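PDB 3DWC: metallocarboxypeptidase from Trypanosoma cruzi, which probably removes single amino acids from the C-terminal end of peptides, with broad specificity except for proline, as a metal-dependent exopeptidase of the M32 family. Local coordinates for residues Leu433-Leu441 / Lys457-Ile466; Pro287-Val296 / His469-Leu478. One frame throughout, in Å; residues are numbered along the deposited sequence.

Contact 1. Residues Leu433-Leu441 / Lys457-Ile466. With ALA (alanine), chain P.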
# COMPACT_ATOMS: atom_id res chain seq x y z
N LEU B 433 3.13 10.66 33.80
CA LEU B 433 4.32 11.06 33.05
C LEU B 433 4.55 12.58 33.03
O LEU B 433 5.67 13.04 33.21
CB LEU B 433 4.17 10.55 31.60
CG LEU B 433 5.29 9.81 30.86
CD1 LEU B 433 5.17 10.12 29.34
CD2 LEU B 433 6.77 10.00 31.37
N MET B 434 3.50 13.32 32.76
CA MET B 434 3.56 14.79 32.76
C MET B 434 3.85 15.32 34.14
O MET B 434 4.63 16.26 34.26
CB MET B 434 2.27 15.44 32.21
CG MET B 434 2.32 16.97 32.13
SD MET B 434 3.76 17.63 31.20
CE MET B 434 3.01 17.69 29.53
N SER B 435 3.30 14.71 35.20
CA SER B 435 3.66 15.13 36.55
C SER B 435 5.14 15.05 36.80
O SER B 435 5.69 15.94 37.34
CB SER B 435 2.98 14.30 37.67
OG SER B 435 1.61 14.59 37.63
N CYS B 436 5.74 13.91 36.46
CA CYS B 436 7.17 13.70 36.52
C CYS B 436 7.97 14.69 35.68
O CYS B 436 8.97 15.29 36.14
CB CYS B 436 7.49 12.27 36.05
SG CYS B 436 9.25 11.94 36.06
N VAL B 437 7.59 14.84 34.43
CA VAL B 437 8.25 15.79 33.55
C VAL B 437 8.24 17.20 34.16
O VAL B 437 9.25 17.88 34.11
CB VAL B 437 7.69 15.74 32.11
CG1 VAL B 437 8.16 16.94 31.30
CG2 VAL B 437 8.14 14.44 31.40
N ARG B 438 7.14 17.63 34.77
CA ARG B 438 7.04 19.00 35.31
C ARG B 438 7.88 19.13 36.60
O ARG B 438 8.52 20.15 36.85
CB ARG B 438 5.57 19.38 35.59
CG ARG B 438 4.79 19.83 34.37
CD ARG B 438 3.26 19.84 34.62
NE ARG B 438 2.56 20.35 33.44
CZ ARG B 438 2.62 21.62 33.04
NH1 ARG B 438 2.00 21.97 31.95
NH2 ARG B 438 3.29 22.52 33.74
N ARG B 439 7.90 18.05 37.37
CA ARG B 439 8.78 17.92 38.52
C ARG B 439 10.23 18.04 38.13
O ARG B 439 11.02 18.73 38.77
CB ARG B 439 8.59 16.52 39.13
CG ARG B 439 8.18 16.50 40.53
CD ARG B 439 8.69 15.27 41.22
NE ARG B 439 8.07 14.07 40.68
CZ ARG B 439 8.70 13.07 40.08
NH1 ARG B 439 10.03 13.07 39.90
NH2 ARG B 439 7.98 12.02 39.68
N GLU B 440 10.61 17.33 37.08
CA GLU B 440 12.02 17.34 36.66
C GLU B 440 12.48 18.61 35.95
O GLU B 440 13.55 19.15 36.22
CB GLU B 440 12.28 16.15 35.75
CG GLU B 440 12.26 14.85 36.51
CD GLU B 440 12.54 13.65 35.64
OE1 GLU B 440 12.92 13.79 34.45
OE2 GLU B 440 12.38 12.53 36.16
N LEU B 441 11.70 19.06 35.00
CA LEU B 441 12.06 20.22 34.18
C LEU B 441 11.64 21.55 34.83
O LEU B 441 12.22 22.59 34.55
CB LEU B 441 11.35 20.08 32.83
CG LEU B 441 12.04 19.62 31.55
CD1 LEU B 441 13.35 18.87 31.71
CD2 LEU B 441 11.09 18.98 30.59
N LYS B 457 12.35 19.42 24.67
CA LYS B 457 12.82 19.01 26.02
C LYS B 457 11.80 18.02 26.60
O LYS B 457 12.13 17.04 27.35
CB LYS B 457 12.92 20.22 26.92
CG LYS B 457 14.22 20.99 26.79
CD LYS B 457 14.14 22.25 27.60
CE LYS B 457 15.42 23.04 27.48
NZ LYS B 457 15.48 24.06 28.57
N ILE B 458 10.54 18.26 26.24
CA ILE B 458 9.48 17.41 26.70
C ILE B 458 9.60 16.09 25.96
O ILE B 458 9.61 15.04 26.60
CB ILE B 458 8.10 18.05 26.54
CG1 ILE B 458 7.98 19.38 27.31
CG2 ILE B 458 6.98 17.11 27.08
CD1 ILE B 458 6.62 20.10 26.98
N LEU B 459 9.72 16.13 24.63
CA LEU B 459 9.76 14.92 23.82
C LEU B 459 10.97 14.09 24.21
O LEU B 459 10.88 12.88 24.25
CB LEU B 459 9.76 15.23 22.30
CG LEU B 459 8.60 16.08 21.76
CD1 LEU B 459 8.85 16.52 20.33
CD2 LEU B 459 7.27 15.30 21.93
N ALA B 460 12.09 14.74 24.55
CA ALA B 460 13.28 14.02 24.96
C ALA B 460 13.08 13.21 26.24
O ALA B 460 13.56 12.09 26.35
CB ALA B 460 14.47 14.95 25.12
N LYS B 461 12.37 13.78 27.20
CA LYS B 461 12.02 13.05 28.44
C LYS B 461 11.13 11.84 28.15
O LYS B 461 11.30 10.79 28.75
CB LYS B 461 11.26 13.94 29.42
CG LYS B 461 12.05 14.95 30.14
CD LYS B 461 12.92 14.33 31.25
CE LYS B 461 13.89 15.37 31.85
NZ LYS B 461 14.69 14.80 32.98
N GLN B 462 10.18 12.01 27.25
CA GLN B 462 9.31 10.87 26.81
C GLN B 462 10.13 9.74 26.16
O GLN B 462 9.87 8.55 26.35
CB GLN B 462 8.28 11.32 25.81
CG GLN B 462 7.09 12.08 26.38
CD GLN B 462 6.07 12.39 25.36
OE1 GLN B 462 6.14 13.45 24.68
NE2 GLN B 462 5.03 11.50 25.24
N ASN B 463 11.14 10.14 25.40
CA ASN B 463 11.95 9.22 24.65
C ASN B 463 12.79 8.44 25.62
O ASN B 463 12.87 7.22 25.52
CB ASN B 463 12.77 9.98 23.62
CG ASN B 463 13.56 9.05 22.65
OD1 ASN B 463 13.08 8.03 22.19
ND2 ASN B 463 14.78 9.46 22.34
N GLU B 464 13.41 9.15 26.56
CA GLU B 464 14.23 8.54 27.57
C GLU B 464 13.42 7.62 28.47
O GLU B 464 13.85 6.52 28.78
CB GLU B 464 15.00 9.60 28.43
CG GLU B 464 15.13 9.20 29.97
CD GLU B 464 15.51 10.37 30.88
OE1 GLU B 464 16.52 11.05 30.54
OE2 GLU B 464 14.83 10.59 31.95
N LYS B 465 12.30 8.12 28.95
CA LYS B 465 11.54 7.40 29.97
C LYS B 465 10.75 6.22 29.45
O LYS B 465 10.59 5.22 30.16
CB LYS B 465 10.59 8.34 30.74
CG LYS B 465 11.32 9.30 31.64
CD LYS B 465 10.38 10.38 32.23
CE LYS B 465 11.18 11.31 33.14
NZ LYS B 465 11.88 10.57 34.28
N ILE B 466 10.25 6.35 28.24
CA ILE B 466 9.33 5.39 27.71
C ILE B 466 9.80 4.83 26.38
O ILE B 466 10.01 3.61 26.27
CB ILE B 466 7.91 5.97 27.52
CG1 ILE B 466 7.38 6.54 28.85
CG2 ILE B 466 7.00 4.88 26.95
CD1 ILE B 466 7.27 5.50 30.00
N ALA P . 14.75 21.48 21.86
CA ALA P . 15.94 20.91 22.53
C ALA P . 15.80 19.41 22.81
O ALA P . 16.17 18.93 23.89
CB ALA P . 16.23 21.68 23.83
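Glu440 holds two lysines of the facing helix at once, one on each carboxylate oxygen, in two hydrogen-bonded salt bridges. Lys461 NZ donates to Glu440 OE1 over 2.5 Å, on the anti side and 30° out of the carboxylate plane, while Lys465 NZ reaches Glu440 OE2 at 2.8 Å from the syn side. Lys461 bends at its second torsion (chi2 -74°), which turns its ammonium toward Glu440; Lys465 runs extended and bends only at the last torsion. Glu464 joins the network by a long salt bridge to Lys465, and Lys465 NZ also donates to the carbonyl of Ala482. Two cations beside Glu440 probably favour its charged form. Cys436 SG lies 3.5 Å from Lys465 NZ.

Apolar contacts run beside these charges, with the lysine stems serving as hydrocarbon. The side chains of Leu433 and Lys465 slide past each other in opposite directions, CD2 3.7 Å from Lys465 CD; Val437 CG2 lies 3.7 Å from Lys461 CB, and Leu441 CD1 touches Lys461 CE. Leu433 CD1 also meets Ile466 CG1 at 4.2 Å. The Leu433 side chain crosses that of Gln462 at about a right angle, CD1 against CG; Gln462 NE2 hydrogen-bonds to Gln300 OE1.

At the outer end, Lys457 CG touches a bound alanine. The axes of segments 433-441 and 457-466 approach to 10.7 Å, with 118° between their N-to-C directions: a helix-helix packing of the mostly helical M32 fold, joined by apolar contacts and salt bridges.

Contact 2. Residues Pro287-Val296 / His469-Leu478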
# COMPACT_ATOMS: atom_id res chain seq x y z
N PRO B 287 10.34 -8.91 19.09
CA PRO B 287 9.18 -8.56 19.86
C PRO B 287 9.47 -7.72 21.13
O PRO B 287 8.55 -7.13 21.67
CB PRO B 287 8.55 -9.92 20.15
CG PRO B 287 9.68 -10.83 20.23
CD PRO B 287 10.67 -10.34 19.23
N VAL B 288 10.73 -7.63 21.57
CA VAL B 288 11.09 -6.70 22.66
C VAL B 288 11.09 -5.23 22.19
O VAL B 288 10.91 -4.31 22.98
CB VAL B 288 12.45 -7.05 23.24
CG1 VAL B 288 13.58 -6.66 22.28
CG2 VAL B 288 12.61 -6.38 24.66
N CYS B 289 11.29 -5.01 20.88
CA CYS B 289 11.23 -3.68 20.32
C CYS B 289 9.82 -3.45 19.85
O CYS B 289 9.59 -3.40 18.66
CB CYS B 289 12.21 -3.51 19.19
SG CYS B 289 12.12 -1.89 18.46
N MET B 290 8.91 -3.31 20.81
CA MET B 290 7.51 -3.02 20.60
C MET B 290 6.91 -2.20 21.75
O MET B 290 7.40 -2.26 22.88
CB MET B 290 6.74 -4.31 20.56
CG MET B 290 7.27 -5.27 19.56
SD MET B 290 5.94 -6.17 18.82
CE MET B 290 5.40 -4.79 17.79
N ALA B 291 5.87 -1.41 21.45
CA ALA B 291 5.07 -0.75 22.48
C ALA B 291 4.74 -1.71 23.62
O ALA B 291 4.48 -2.86 23.39
CB ALA B 291 3.83 -0.17 21.89
N ARG B 292 4.84 -1.23 24.87
CA ARG B 292 4.73 -2.10 26.03
C ARG B 292 3.29 -2.56 26.23
O ARG B 292 3.05 -3.70 26.58
CB ARG B 292 5.31 -1.41 27.28
CG ARG B 292 5.02 -2.09 28.61
CD ARG B 292 5.85 -3.33 28.80
NE ARG B 292 5.28 -4.46 28.08
CZ ARG B 292 5.87 -5.66 28.01
NH1 ARG B 292 7.02 -5.88 28.64
NH2 ARG B 292 5.30 -6.62 27.32
N SER B 293 2.32 -1.67 26.02
CA SER B 293 0.92 -2.01 26.21
C SER B 293 0.04 -0.96 25.56
O SER B 293 0.53 0.11 25.15
CB SER B 293 0.57 -2.14 27.71
OG SER B 293 0.36 -0.88 28.29
N LEU B 294 -1.27 -1.24 25.49
CA LEU B 294 -2.19 -0.28 24.92
C LEU B 294 -2.37 0.88 25.85
O LEU B 294 -2.58 2.00 25.39
CB LEU B 294 -3.55 -0.88 24.59
CG LEU B 294 -3.78 -1.36 23.16
CD1 LEU B 294 -2.64 -2.25 22.59
CD2 LEU B 294 -5.11 -2.14 23.10
N GLY B 295 -2.27 0.64 27.16
CA GLY B 295 -2.32 1.72 28.13
C GLY B 295 -1.07 2.60 28.03
O GLY B 295 -1.14 3.83 28.10
N VAL B 296 0.09 1.98 27.88
CA VAL B 296 1.28 2.79 27.63
C VAL B 296 1.17 3.54 26.30
O VAL B 296 1.46 4.72 26.26
CB VAL B 296 2.60 1.98 27.79
CG1 VAL B 296 3.82 2.87 27.44
CG2 VAL B 296 2.68 1.41 29.20
N HIS B 469 12.71 2.12 25.61
CA HIS B 469 12.67 0.84 26.30
C HIS B 469 11.78 -0.24 25.62
O HIS B 469 11.94 -1.45 25.88
CB HIS B 469 12.24 1.08 27.75
CG HIS B 469 13.18 2.00 28.49
ND1 HIS B 469 14.49 1.66 28.75
CD2 HIS B 469 13.00 3.24 29.01
CE1 HIS B 469 15.07 2.65 29.41
NE2 HIS B 469 14.20 3.63 29.56
N GLY B 470 10.89 0.16 24.72
CA GLY B 470 9.85 -0.72 24.20
C GLY B 470 9.28 -1.71 25.22
O GLY B 470 8.64 -1.30 26.19
N SER B 471 9.51 -3.01 25.00
CA SER B 471 8.97 -4.07 25.89
C SER B 471 10.03 -4.83 26.66
O SER B 471 9.82 -6.01 27.02
CB SER B 471 8.11 -5.07 25.09
OG SER B 471 7.01 -4.36 24.62
N SER B 472 11.15 -4.14 26.93
CA SER B 472 12.32 -4.76 27.54
C SER B 472 12.14 -4.84 29.02
O SER B 472 12.74 -5.67 29.65
CB SER B 472 13.62 -3.98 27.24
OG SER B 472 13.46 -2.61 27.55
N LEU B 473 11.33 -3.94 29.55
CA LEU B 473 10.90 -3.95 30.91
C LEU B 473 9.43 -4.28 31.01
O LEU B 473 8.66 -3.95 30.19
CB LEU B 473 11.08 -2.58 31.53
CG LEU B 473 12.53 -2.11 31.51
CD1 LEU B 473 12.54 -0.64 31.89
CD2 LEU B 473 13.36 -2.99 32.42
N THR B 474 9.08 -4.88 32.12
CA THR B 474 7.74 -5.00 32.60
C THR B 474 7.06 -3.60 32.73
O THR B 474 7.73 -2.60 32.96
CB THR B 474 7.93 -5.67 33.98
OG1 THR B 474 7.85 -7.11 33.83
CG2 THR B 474 7.04 -5.12 35.05
N THR B 475 5.74 -3.52 32.58
CA THR B 475 5.05 -2.22 32.78
C THR B 475 5.34 -1.63 34.17
O THR B 475 5.60 -0.44 34.29
CB THR B 475 3.53 -2.32 32.56
OG1 THR B 475 3.25 -2.94 31.29
CG2 THR B 475 2.86 -0.91 32.58
N ASP B 476 5.25 -2.44 35.23
CA ASP B 476 5.52 -1.92 36.56
C ASP B 476 6.95 -1.36 36.62
O ASP B 476 7.16 -0.27 37.16
CB ASP B 476 5.30 -3.00 37.64
CG ASP B 476 3.84 -3.13 38.08
OD1 ASP B 476 2.99 -2.29 37.68
OD2 ASP B 476 3.51 -4.08 38.82
N GLU B 477 7.90 -2.07 36.03
CA GLU B 477 9.33 -1.72 36.09
C GLU B 477 9.53 -0.42 35.31
O GLU B 477 10.24 0.49 35.72
CB GLU B 477 10.20 -2.83 35.45
CG GLU B 477 10.54 -4.06 36.34
CD GLU B 477 11.09 -5.30 35.57
OE1 GLU B 477 11.01 -5.37 34.30
OE2 GLU B 477 11.61 -6.23 36.25
N LEU B 478 8.90 -0.38 34.15
CA LEU B 478 9.02 0.77 33.24
C LEU B 478 8.53 2.10 33.91
O LEU B 478 9.26 3.12 33.93
CB LEU B 478 8.20 0.47 31.96
CG LEU B 478 8.16 1.55 30.91
CD1 LEU B 478 9.50 1.72 30.19
CD2 LEU B 478 7.04 1.29 29.93
O HOH W 1 4.23 -6.02 24.58
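The guanidinium of Arg292 carries Ser471 CB over the centre of one face, 3.7 Å above the plane, and Leu473 O at its edge. Arg292 NH1 donates to Leu473 O at 3.0 Å, nearly straight at 167°; the oxygen lies in the guanidinium plane, although the donor stands above the carbonyl plane. CG leaves anti to the backbone N (chi1 169°), and bends at chi2 and chi3 fold the chain over the loop, bringing Arg292 CG within 3.3 Å of Thr475 OG1. A long, flat, multi-donor side chain suits this place, since NH2 also forms a salt bridge with Glu86 of helix 78-95.

Ser471 is small enough to lie against the guanidinium face and polar enough to bind the opposite loop. Its N donates to Val288 O over 2.8 Å, and its OG donates to Met290 O over 2.8 Å, from above the carbonyl plane. A water lies within hydrogen-bonding reach of Ser471 OG and Arg292 O, and takes a weak bond from Arg292 NH2. At Gly470, positive phi and the close carbonyls of Val288 and Met290 suit a residue with no side chain. Val288 CG2 presses tightly on Ser472 CA, at 3.3 Å. On the helical side, Val296 CG2 meets Thr475 CG2 at 4.1 Å and Leu478 covers the arginine stem.

Within the loops, Ser293 N-caps helix 294-309, its OG accepting from Val296 N at 2.9 Å. The type II' turn His469-Ser472 follows helix 456-467, and its pairing with residues 287-296 is a loop-to-loop junction joining the approaches to helices 294-309 and 475-483.

In the fold
The centres of contact 1 and contact 2 lie about 17 Å apart, and contact 1 is nested in the chain segment that contact 2 closes. Helices 456-467 and 475-483 follow one another, and the contacts meet where Ile466 CG2 packs on Val296 CG1 at 3.8 Å and Lys465 O lies 3.7 Å from Leu478 CD1. Neither binds the cobalt, held by His267, His271 and Glu298: the side chains of Gln462 and Ala291 remain about 12 Å and 11 Å from it. Helix 294-309, which carries Glu298, begins in contact 2 and is touched by Met434, Ile458 and Gln462 of contact 1. The Lys457 side chain is about 6 Å from a bound glycine, whose pocket includes Lys224 and Asp454-Gly456.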